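Local coordinates for protein Non-heme chloroperoxidase CPO-A1 (Streptomyces aureofaciens, PDB 1A8Q) that is a cofactor-free bacterial haloperoxidase that brominates and may chlorinate a precursor in the biosynthesis of 7-chlorotetracycline, at residues Y67-F72 against T202-D207. Residues are numbered along the deposited sequence; the frame is centred on the assembly and turned at random.
Sequences YDFDTF and TDFTED
F204 drives the edge of its ring into one face of F69, a T-shaped pair with planes at 87° and centroids 5.0 Å apart. The tip does the touching: F204 CZ sits above the F69 ring, displaced toward its rim, 3.6 Å from F69 CD2. Two buried phenylalanines suit this place, since the slightly positive C-H edge of one meets the electron-rich face of the other. T202 reaches the rim of F69 instead, with OG1 near the ring plane and 3.8 Å from CD2. Its chi1 of -58° sets OG1 beside its own backbone N; this hydroxyl bonds to A198 O in the preceding helix and weakly accepts from a water that F69 N holds at 3.0 Å. In this alpha/beta-hydrolase fold the pair links the start of helix 69-82 to the turn between helices 189-201 and 205-208, with A101 and R102 of helix 96-107 also packing against F204. Aspartates, good acceptors for early-helix N-H groups, shape both backbones. D68 N-caps helix 69-82, its OD1 taking T71 N at 2.9 Å from above the carboxylate plane while OD2 accepts from T71 OG1. D203 OD1 accepts both T205 N, at 2.8 Å, and T205 OG1, closing an Asx turn around F204.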
ATOM      1  N   TYR A  67      -4.078  15.236  -1.610  1.00  9.43           N
ATOM      2  CA  TYR A  67      -3.211  14.178  -1.077  1.00  9.66           C
ATOM      3  C   TYR A  67      -3.621  13.886   0.381  1.00 10.99           C
ATOM      4  O   TYR A  67      -2.890  14.198   1.325  1.00 12.23           O
ATOM      5  CB  TYR A  67      -1.752  14.621  -1.166  1.00  9.75           C
ATOM      6  CG  TYR A  67      -1.275  14.696  -2.616  1.00  9.22           C
ATOM      7  CD1 TYR A  67      -1.110  13.535  -3.374  1.00 10.11           C
ATOM      8  CD2 TYR A  67      -0.965  15.919  -3.191  1.00 10.31           C
ATOM      9  CE1 TYR A  67      -0.711  13.597  -4.699  1.00  8.91           C
ATOM     10  CE2 TYR A  67      -0.515  16.000  -4.508  1.00  9.40           C
ATOM     11  CZ  TYR A  67      -0.401  14.850  -5.251  1.00  9.36           C
ATOM     12  OH  TYR A  67       0.057  14.909  -6.554  1.00  9.04           O
ATOM     13  N   ASP A  68      -4.818  13.293   0.513  1.00  9.63           N
ATOM     14  CA  ASP A  68      -5.356  12.954   1.837  1.00 10.37           C
ATOM     15  C   ASP A  68      -6.161  11.661   1.667  1.00 10.31           C
ATOM     16  O   ASP A  68      -6.661  11.381   0.571  1.00  9.51           O
ATOM     17  CB  ASP A  68      -6.260  14.067   2.358  1.00 12.52           C
ATOM     18  CG  ASP A  68      -7.460  14.326   1.488  1.00 14.83           C
ATOM     19  OD1 ASP A  68      -8.496  13.682   1.696  1.00 15.87           O
ATOM     20  OD2 ASP A  68      -7.419  15.155   0.558  1.00 17.43           O
ATOM     21  N   PHE A  69      -6.352  10.936   2.767  1.00 10.10           N
ATOM     22  CA  PHE A  69      -7.016   9.626   2.611  1.00  8.67           C
ATOM     23  C   PHE A  69      -8.447   9.670   2.170  1.00  8.41           C
ATOM     24  O   PHE A  69      -8.930   8.688   1.588  1.00  8.94           O
ATOM     25  CB  PHE A  69      -6.827   8.792   3.904  1.00  8.40           C
ATOM     26  CG  PHE A  69      -5.393   8.320   3.996  1.00  8.99           C
ATOM     27  CD1 PHE A  69      -4.992   7.294   3.179  1.00  8.12           C
ATOM     28  CD2 PHE A  69      -4.495   8.903   4.870  1.00 10.26           C
ATOM     29  CE1 PHE A  69      -3.681   6.832   3.256  1.00 10.19           C
ATOM     30  CE2 PHE A  69      -3.194   8.417   4.949  1.00 11.01           C
ATOM     31  CZ  PHE A  69      -2.765   7.399   4.116  1.00 10.74           C
ATOM     32  N   ASP A  70      -9.246  10.693   2.553  1.00  8.29           N
ATOM     33  CA  ASP A  70     -10.619  10.759   2.067  1.00  8.77           C
ATOM     34  C   ASP A  70     -10.651  10.874   0.532  1.00  8.98           C
ATOM     35  O   ASP A  70     -11.419  10.206  -0.139  1.00  9.34           O
ATOM     36  CB  ASP A  70     -11.279  12.013   2.662  1.00 11.19           C
ATOM     37  CG  ASP A  70     -11.645  11.823   4.124  1.00 14.91           C
ATOM     38  OD1 ASP A  70     -11.720  10.708   4.660  1.00 14.55           O
ATOM     39  OD2 ASP A  70     -11.906  12.884   4.759  1.00 16.40           O
ATOM     40  N   THR A  71      -9.760  11.710  -0.033  1.00  8.93           N
ATOM     41  CA  THR A  71      -9.733  11.821  -1.498  1.00  7.99           C
ATOM     42  C   THR A  71      -9.236  10.517  -2.121  1.00  9.31           C
ATOM     43  O   THR A  71      -9.830  10.105  -3.119  1.00 10.19           O
ATOM     44  CB  THR A  71      -8.766  12.952  -1.908  1.00  7.97           C
ATOM     45  OG1 THR A  71      -9.306  14.192  -1.364  1.00 11.07           O
ATOM     46  CG2 THR A  71      -8.704  13.104  -3.413  1.00 10.52           C
ATOM     47  N   PHE A  72      -8.176   9.932  -1.577  1.00  7.76           N
ATOM     48  CA  PHE A  72      -7.708   8.639  -2.151  1.00  6.79           C
ATOM     49  C   PHE A  72      -8.814   7.583  -2.127  1.00  9.54           C
ATOM     50  O   PHE A  72      -8.996   6.852  -3.099  1.00  9.74           O
ATOM     51  CB  PHE A  72      -6.525   8.077  -1.354  1.00  7.31           C
ATOM     52  CG  PHE A  72      -5.312   8.991  -1.327  1.00  7.15           C
ATOM     53  CD1 PHE A  72      -5.036   9.843  -2.382  1.00  8.10           C
ATOM     54  CD2 PHE A  72      -4.475   8.964  -0.213  1.00  7.78           C
ATOM     55  CE1 PHE A  72      -3.911  10.678  -2.298  1.00  7.40           C
ATOM     56  CE2 PHE A  72      -3.353   9.773  -0.149  1.00  9.87           C
ATOM     57  CZ  PHE A  72      -3.078  10.619  -1.222  1.00  7.91           C
ATOM     58  N   THR A 202      -2.330  10.067  10.381  1.00 13.70           N
ATOM     59  CA  THR A 202      -3.765   9.749  10.338  1.00 14.33           C
ATOM     60  C   THR A 202      -4.048   8.497  11.147  1.00 13.11           C
ATOM     61  O   THR A 202      -3.322   7.524  11.029  1.00 11.89           O
ATOM     62  CB  THR A 202      -4.247   9.557   8.887  1.00 14.24           C
ATOM     63  OG1 THR A 202      -3.973  10.746   8.120  1.00 14.65           O
ATOM     64  CG2 THR A 202      -5.727   9.237   8.812  1.00 14.25           C
ATOM     65  N   ASP A 203      -5.120   8.554  11.952  1.00 13.68           N
ATOM     66  CA  ASP A 203      -5.444   7.358  12.769  1.00 12.58           C
ATOM     67  C   ASP A 203      -6.610   6.637  12.142  1.00 12.50           C
ATOM     68  O   ASP A 203      -7.709   7.198  11.935  1.00 14.55           O
ATOM     69  CB  ASP A 203      -5.754   7.879  14.189  1.00 16.26           C
ATOM     70  CG  ASP A 203      -6.083   6.808  15.183  1.00 18.12           C
ATOM     71  OD1 ASP A 203      -6.397   5.675  14.787  1.00 17.50           O
ATOM     72  OD2 ASP A 203      -6.023   7.045  16.413  1.00 19.11           O
ATOM     73  N   PHE A 204      -6.441   5.337  11.840  1.00 11.70           N
ATOM     74  CA  PHE A 204      -7.514   4.584  11.196  1.00 10.69           C
ATOM     75  C   PHE A 204      -8.169   3.602  12.164  1.00 13.30           C
ATOM     76  O   PHE A 204      -8.940   2.754  11.723  1.00 12.36           O
ATOM     77  CB  PHE A 204      -6.933   3.694  10.045  1.00 10.93           C
ATOM     78  CG  PHE A 204      -6.251   4.573   9.001  1.00  9.60           C
ATOM     79  CD1 PHE A 204      -6.994   5.186   8.019  1.00 11.63           C
ATOM     80  CD2 PHE A 204      -4.892   4.777   9.102  1.00 11.41           C
ATOM     81  CE1 PHE A 204      -6.364   6.015   7.081  1.00 10.41           C
ATOM     82  CE2 PHE A 204      -4.246   5.620   8.169  1.00 10.76           C
ATOM     83  CZ  PHE A 204      -5.007   6.203   7.176  1.00 10.39           C
ATOM     84  N   THR A 205      -7.937   3.787  13.466  1.00 13.75           N
ATOM     85  CA  THR A 205      -8.549   2.811  14.398  1.00 14.78           C
ATOM     86  C   THR A 205     -10.044   2.681  14.206  1.00 12.74           C
ATOM     87  O   THR A 205     -10.529   1.535  14.157  1.00 13.90           O
ATOM     88  CB  THR A 205      -8.230   3.253  15.842  1.00 13.93           C
ATOM     89  OG1 THR A 205      -6.826   3.339  16.035  1.00 16.25           O
ATOM     90  CG2 THR A 205      -8.759   2.221  16.848  1.00 16.99           C
ATOM     91  N   GLU A 206     -10.801   3.769  14.114  1.00 14.34           N
ATOM     92  CA  GLU A 206     -12.256   3.668  13.968  1.00 15.35           C
ATOM     93  C   GLU A 206     -12.739   3.097  12.649  1.00 15.38           C
ATOM     94  O   GLU A 206     -13.791   2.443  12.587  1.00 16.25           O
ATOM     95  CB  GLU A 206     -12.922   4.997  14.306  1.00 17.89           C
ATOM     96  CG  GLU A 206     -12.628   5.406  15.757  1.00 19.53           C
ATOM     97  CD  GLU A 206     -13.133   4.393  16.776  1.00 20.81           C
ATOM     98  OE1 GLU A 206     -14.338   4.058  16.708  1.00 22.32           O
ATOM     99  OE2 GLU A 206     -12.353   3.890  17.611  1.00 21.87           O
ATOM    100  N   ASP A 207     -11.947   3.278  11.576  1.00 12.45           N
ATOM    101  CA  ASP A 207     -12.285   2.628  10.321  1.00 12.71           C
ATOM    102  C   ASP A 207     -12.100   1.106  10.402  1.00 11.42           C
ATOM    103  O   ASP A 207     -12.914   0.370   9.821  1.00 12.81           O
ATOM    104  CB  ASP A 207     -11.360   3.144   9.193  1.00 14.16           C
ATOM    105  CG  ASP A 207     -11.623   4.584   8.798  1.00 18.13           C
ATOM    106  OD1 ASP A 207     -12.781   5.061   8.800  1.00 19.27           O
ATOM    107  OD2 ASP A 207     -10.632   5.252   8.462  1.00 18.35           O
TER
HETATM  108  O   HOH W   1      -5.485  12.165   5.321  1.00 18.59           O